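Local atomic coordinates of putative rubredoxin reductase (Rhodopseudomonas palustris, PDB entry 3FG2), a protein that uses FAD to pass electrons from NADH to a ferredoxin, probably the one that serves the cytochrome P450 CYP199A2. Residues L20-Y25 with R306-D310; A249-T253 with T265-I270. All blocks are in the same frame, centred on the assembly; numbering follows the deposited sequence.

Contact 1 (L20-Y25 with R306-D310)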
loop_
_atom_site.group_PDB
_atom_site.type_symbol
_atom_site.label_atom_id
_atom_site.label_comp_id
_atom_site.label_asym_id
_atom_site.label_seq_id
_atom_site.Cartn_x
_atom_site.Cartn_y
_atom_site.Cartn_z
ATOM N N LEU A 20 -12.754 -12.419 -12.446
ATOM C CA LEU A 20 -14.142 -12.533 -12.859
ATOM C C LEU A 20 -14.190 -13.418 -14.109
ATOM O O LEU A 20 -15.006 -14.341 -14.203
ATOM C CB LEU A 20 -14.693 -11.138 -13.150
ATOM C CG LEU A 20 -16.136 -10.759 -12.802
ATOM C CD1 LEU A 20 -16.617 -11.461 -11.537
ATOM C CD2 LEU A 20 -16.185 -9.234 -12.636
ATOM N N ARG A 21 -13.295 -13.145 -15.054
ATOM C CA ARG A 21 -13.233 -13.925 -16.287
ATOM C C ARG A 21 -12.794 -15.361 -16.029
ATOM O O ARG A 21 -13.395 -16.301 -16.552
ATOM C CB ARG A 21 -12.284 -13.274 -17.301
ATOM C CG ARG A 21 -12.884 -12.092 -18.061
ATOM C CD ARG A 21 -14.254 -12.440 -18.662
ATOM N NE ARG A 21 -14.731 -11.405 -19.576
ATOM C CZ ARG A 21 -15.993 -11.000 -19.645
ATOM N NH1 ARG A 21 -16.905 -11.544 -18.853
ATOM N NH2 ARG A 21 -16.342 -10.041 -20.494
ATOM N N GLN A 22 -11.745 -15.533 -15.233
ATOM C CA GLN A 22 -11.271 -16.877 -14.927
ATOM C C GLN A 22 -12.427 -17.726 -14.427
ATOM O O GLN A 22 -12.522 -18.903 -14.754
ATOM C CB GLN A 22 -10.163 -16.837 -13.871
ATOM C CG GLN A 22 -8.837 -16.304 -14.393
ATOM C CD GLN A 22 -7.767 -16.292 -13.325
ATOM O OE1 GLN A 22 -7.463 -17.321 -12.726
ATOM N NE2 GLN A 22 -7.189 -15.125 -13.081
ATOM N N ALA A 23 -13.308 -17.117 -13.640
ATOM C CA ALA A 23 -14.464 -17.817 -13.093
ATOM C C ALA A 23 -15.592 -17.910 -14.118
ATOM O O ALA A 23 -16.729 -18.251 -13.780
ATOM C CB ALA A 23 -14.953 -17.112 -11.833
ATOM N N LYS A 24 -15.275 -17.591 -15.368
ATOM C CA LYS A 24 -16.243 -17.663 -16.456
ATOM C C LYS A 24 -17.493 -16.799 -16.300
ATOM O O LYS A 24 -18.607 -17.262 -16.561
ATOM C CB LYS A 24 -16.675 -19.116 -16.671
ATOM C CG LYS A 24 -16.004 -19.836 -17.835
ATOM C CD LYS A 24 -14.548 -20.193 -17.568
ATOM C CE LYS A 24 -13.601 -19.085 -17.989
ATOM N NZ LYS A 24 -12.179 -19.518 -17.880
ATOM N N TYR A 25 -17.323 -15.548 -15.877
ATOM C CA TYR A 25 -18.470 -14.653 -15.735
ATOM C C TYR A 25 -18.981 -14.373 -17.150
ATOM O O TYR A 25 -18.214 -13.981 -18.029
ATOM C CB TYR A 25 -18.060 -13.341 -15.065
ATOM C CG TYR A 25 -19.239 -12.465 -14.719
ATOM C CD1 TYR A 25 -20.079 -12.786 -13.653
ATOM C CD2 TYR A 25 -19.536 -11.335 -15.475
ATOM C CE1 TYR A 25 -21.190 -12.000 -13.350
ATOM C CE2 TYR A 25 -20.643 -10.543 -15.181
ATOM C CZ TYR A 25 -21.465 -10.880 -14.120
ATOM O OH TYR A 25 -22.562 -10.096 -13.828
ATOM N N ARG A 306 -17.901 -14.348 -5.527
ATOM C CA ARG A 306 -19.287 -14.088 -5.154
ATOM C C ARG A 306 -20.156 -13.836 -6.382
ATOM O O ARG A 306 -21.168 -14.501 -6.588
ATOM C CB ARG A 306 -19.365 -12.874 -4.226
ATOM C CG ARG A 306 -20.685 -12.740 -3.480
ATOM C CD ARG A 306 -20.753 -11.413 -2.752
ATOM N NE ARG A 306 -20.989 -10.330 -3.699
ATOM C CZ ARG A 306 -20.409 -9.140 -3.646
ATOM N NH1 ARG A 306 -19.538 -8.860 -2.687
ATOM N NH2 ARG A 306 -20.709 -8.230 -4.561
ATOM N N LEU A 307 -19.751 -12.874 -7.200
ATOM C CA LEU A 307 -20.508 -12.523 -8.393
ATOM C C LEU A 307 -20.662 -13.679 -9.375
ATOM O O LEU A 307 -21.292 -13.518 -10.424
ATOM C CB LEU A 307 -19.850 -11.336 -9.100
ATOM C CG LEU A 307 -19.698 -10.056 -8.275
ATOM C CD1 LEU A 307 -19.019 -8.978 -9.110
ATOM C CD2 LEU A 307 -21.064 -9.588 -7.810
ATOM N N THR A 308 -20.090 -14.837 -9.045
ATOM C CA THR A 308 -20.191 -15.996 -9.925
ATOM C C THR A 308 -20.711 -17.245 -9.234
ATOM O O THR A 308 -20.662 -18.327 -9.820
ATOM C CB THR A 308 -18.833 -16.372 -10.583
ATOM O OG1 THR A 308 -17.934 -16.881 -9.589
ATOM C CG2 THR A 308 -18.215 -15.168 -11.276
ATOM N N GLY A 309 -21.199 -17.126 -8.003
ATOM C CA GLY A 309 -21.710 -18.319 -7.353
ATOM C C GLY A 309 -21.534 -18.488 -5.859
ATOM O O GLY A 309 -22.518 -18.439 -5.118
ATOM N N ASP A 310 -20.309 -18.719 -5.393
ATOM C CA ASP A 310 -20.123 -18.890 -3.954
ATOM C C ASP A 310 -19.771 -17.599 -3.229
ATOM O O ASP A 310 -18.678 -17.044 -3.387
ATOM C CB ASP A 310 -19.078 -19.975 -3.628
ATOM C CG ASP A 310 -17.725 -19.696 -4.236
ATOM O OD1 ASP A 310 -16.706 -20.106 -3.628
ATOM O OD2 ASP A 310 -17.684 -19.083 -5.325
#

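Contact 2 (A249-T253 with T265-I270)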
loop_
_atom_site.group_PDB
_atom_site.type_symbol
_atom_site.label_atom_id
_atom_site.label_comp_id
_atom_site.label_asym_id
_atom_site.label_seq_id
_atom_site.Cartn_x
_atom_site.Cartn_y
_atom_site.Cartn_z
ATOM N N ALA A 249 -23.091 9.519 -2.932
ATOM C CA ALA A 249 -24.241 8.724 -3.334
ATOM C C ALA A 249 -24.978 8.161 -2.124
ATOM O O ALA A 249 -25.838 7.292 -2.260
ATOM C CB ALA A 249 -23.799 7.593 -4.256
ATOM N N GLY A 250 -24.639 8.648 -0.939
ATOM C CA GLY A 250 -25.314 8.175 0.256
ATOM C C GLY A 250 -24.775 6.895 0.873
ATOM O O GLY A 250 -25.292 6.438 1.904
ATOM N N LEU A 251 -23.753 6.302 0.258
ATOM C CA LEU A 251 -23.171 5.074 0.800
ATOM C C LEU A 251 -22.355 5.415 2.043
ATOM O O LEU A 251 -21.569 6.368 2.042
ATOM C CB LEU A 251 -22.283 4.396 -0.243
ATOM C CG LEU A 251 -22.999 3.925 -1.513
ATOM C CD1 LEU A 251 -21.998 3.256 -2.448
ATOM C CD2 LEU A 251 -24.118 2.954 -1.147
ATOM N N PRO A 252 -22.549 4.655 3.134
ATOM C CA PRO A 252 -21.801 4.921 4.368
ATOM C C PRO A 252 -20.293 4.861 4.147
ATOM O O PRO A 252 -19.795 3.993 3.429
ATOM C CB PRO A 252 -22.295 3.829 5.314
ATOM C CG PRO A 252 -23.700 3.593 4.841
ATOM C CD PRO A 252 -23.534 3.581 3.339
ATOM N N THR A 253 -19.571 5.797 4.746
ATOM C CA THR A 253 -18.120 5.836 4.615
ATOM C C THR A 253 -17.515 6.382 5.887
ATOM O O THR A 253 -18.202 6.982 6.706
ATOM C CB THR A 253 -17.665 6.755 3.468
ATOM O OG1 THR A 253 -18.161 8.080 3.697
ATOM C CG2 THR A 253 -18.170 6.248 2.135
ATOM N N THR A 265 -21.491 -3.052 -0.003
ATOM C CA THR A 265 -21.908 -1.819 0.658
ATOM C C THR A 265 -23.353 -2.024 1.093
ATOM O O THR A 265 -23.896 -3.121 0.960
ATOM C CB THR A 265 -21.880 -0.618 -0.291
ATOM O OG1 THR A 265 -22.846 -0.820 -1.333
ATOM C CG2 THR A 265 -20.482 -0.441 -0.898
ATOM N N SER A 266 -23.977 -0.974 1.614
ATOM C CA SER A 266 -25.366 -1.075 2.043
ATOM C C SER A 266 -26.257 -1.236 0.810
ATOM O O SER A 266 -27.432 -1.580 0.918
ATOM C CB SER A 266 -25.763 0.176 2.820
ATOM O OG SER A 266 -25.512 1.333 2.046
ATOM N N ASP A 267 -25.689 -0.983 -0.364
ATOM C CA ASP A 267 -26.438 -1.122 -1.601
ATOM C C ASP A 267 -25.992 -2.339 -2.387
ATOM O O ASP A 267 -24.916 -2.334 -3.001
ATOM C CB ASP A 267 -26.270 0.105 -2.507
ATOM C CG ASP A 267 -27.029 -0.039 -3.840
ATOM O OD1 ASP A 267 -26.794 0.762 -4.769
ATOM O OD2 ASP A 267 -27.874 -0.954 -3.958
ATOM N N PRO A 268 -26.797 -3.413 -2.369
ATOM C CA PRO A 268 -26.350 -4.564 -3.152
ATOM C C PRO A 268 -26.216 -3.970 -4.553
ATOM O O PRO A 268 -26.834 -2.949 -4.835
ATOM C CB PRO A 268 -27.511 -5.546 -3.009
ATOM C CG PRO A 268 -28.698 -4.645 -2.809
ATOM C CD PRO A 268 -28.160 -3.611 -1.856
ATOM N N HIS A 269 -25.411 -4.586 -5.409
ATOM C CA HIS A 269 -25.153 -4.082 -6.765
ATOM C C HIS A 269 -23.891 -3.232 -6.681
ATOM O O HIS A 269 -23.362 -2.806 -7.704
ATOM C CB HIS A 269 -26.272 -3.182 -7.313
ATOM C CG HIS A 269 -27.628 -3.815 -7.334
ATOM N ND1 HIS A 269 -28.768 -3.106 -7.650
ATOM C CD2 HIS A 269 -28.035 -5.076 -7.053
ATOM C CE1 HIS A 269 -29.819 -3.903 -7.561
ATOM N NE2 HIS A 269 -29.401 -5.103 -7.199
ATOM N N ILE A 270 -23.423 -2.971 -5.461
ATOM C CA ILE A 270 -22.217 -2.170 -5.277
ATOM C C ILE A 270 -21.255 -2.714 -4.218
ATOM O O ILE A 270 -21.578 -2.774 -3.022
ATOM C CB ILE A 270 -22.559 -0.707 -4.912
ATOM C CG1 ILE A 270 -23.383 -0.070 -6.032
ATOM C CG2 ILE A 270 -21.272 0.095 -4.717
ATOM C CD1 ILE A 270 -23.647 1.419 -5.846
#

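Contact 1 (L20-Y25 with R306-D310)
Tyr25 and Thr308 are the residues whose CA atoms come closest here, 6.2 Å apart, where a Schellman motif ending helix 11-22 meets a type I beta turn from Arg306 to Gly309. The motif is defined by two backbone bonds, Tyr25 N to Leu20 O at 3.1 Å and Lys24 N to Arg21 O, with Lys24 at positive phi. It turns the chain sharply, and Tyr25 follows with its ring reaching the turn. On the other side, Gly309 N to Arg306 O closes the turn that carries Leu307 and Thr308 just after helix 293-306.

Thr308 is the hub. Its CG2 lies anti to its own carbonyl carbon and meets three neighbours: Leu20 CD1, Ala23 CB and, near the plane of the ring at its edge, Tyr25 CD1 at 3.8 Å. The other branch, OG1, passes 3.7 Å from Ala23 CB, but its polar partners are the carbonyl oxygens of Ala304 and Ala305 in the preceding helix, so the hydroxyl is bound back to its own helix end. Leu20 adds an apolar touch to the turn, its CD1 lying 4.1 Å from Leu307 CB.

The same leucine also packs on Val4 and Ile29 of the parallel sheet and on Ala304, which places the contact at one end of the layer formed by helices 11-22 and 293-306 in the FAD-binding Rossmann-type domain. It is a surface contact, and the side chain of Leu20 is about 14 Å from the bound FAD. Tyr25 has CG anti to its backbone N (chi1 -172°), extending the ring past the turn until OH hydrogen-bonds to the carbonyl O of Asp2; along that same ring edge, CE1 approaches Leu307 O to 3.3 Å.

Contact 2 (A249-T253 with T265-I270)
A single leucine, Leu251, carries most of this contact, its two methyl branches divided between different parts of a compact loop in which Thr265 OG1 bonds both Asp267 N and Ile270 O. CD2 lies over the start of segment 265-270, 3.8 Å from Asp267 CB and equally near Ser266 OG, with Thr265 OG1 slightly farther off. CD1 reaches the other end of the loop and meets Ile270 CG2 at 4.0 Å. CG is anti to the carbonyl carbon (chi1 -63°); CD1 lies anti to CA and is the branch that reaches Ile270, while CD2 turns to the Thr265-Asp267 side. Pro252 adds a flank: its CD comes within 3.3 Å of Ser266 OG.

The surface Leu251 meets is shaped by two turns. Thr265 OG1 accepts from Asp267 N at 3.0 Å, with an N-H...O angle of 148°, which makes an ST turn; the same hydroxyl donates to Ile270 O at 2.9 Å, tilted 33° from the carbonyl plane. Ile270 O also receives Thr265 N, so one carbonyl is gripped by two donors of one residue. A type II turn from Asp267 to Ile270, closed by Ile270 N to Asp267 O, completes the loop. One threonine hydroxyl thus joins both ends of the segment beneath the leucine.

Segment 249-253 leaves helix 244-248 through a Schellman motif with Gly250 at positive phi. Arg84 ties the two segments from outside, forming a salt bridge with Asp267 OD1 and a hydrogen bond to Ala249 O, while Leu251 rests on it. Ile270, which opens strand 270-272 at the edge of the parallel FAD-domain sheet, packs on Leu102 and Leu104 of strand 101-104, and the carbonyl of Pro252 accepts a backbone hydrogen bond from Ile258 of strand 257-259.

Both contacts belong to the FAD-binding part of the reductase, with centres 21 Å apart and nearest atoms about 6 Å apart, so they do not touch. Along the chain, contact 1 begins first at 20-25, contact 2 follows wholly within 249-270, and 306-310 then closes contact 1. The segments of contact 1 are 281 residues apart at their closest ends, those of contact 2 only 12. The parallel sheet connects them: its order runs 29-32, 4-7, 101-104, 270-272, the last outermost, and Arg306 NH2 hydrogen-bonds Ser271 OG there. Contact 1 joins an early and a late portion of the FAD-binding domain, whereas contact 2 holds a local loop at the sheet edge.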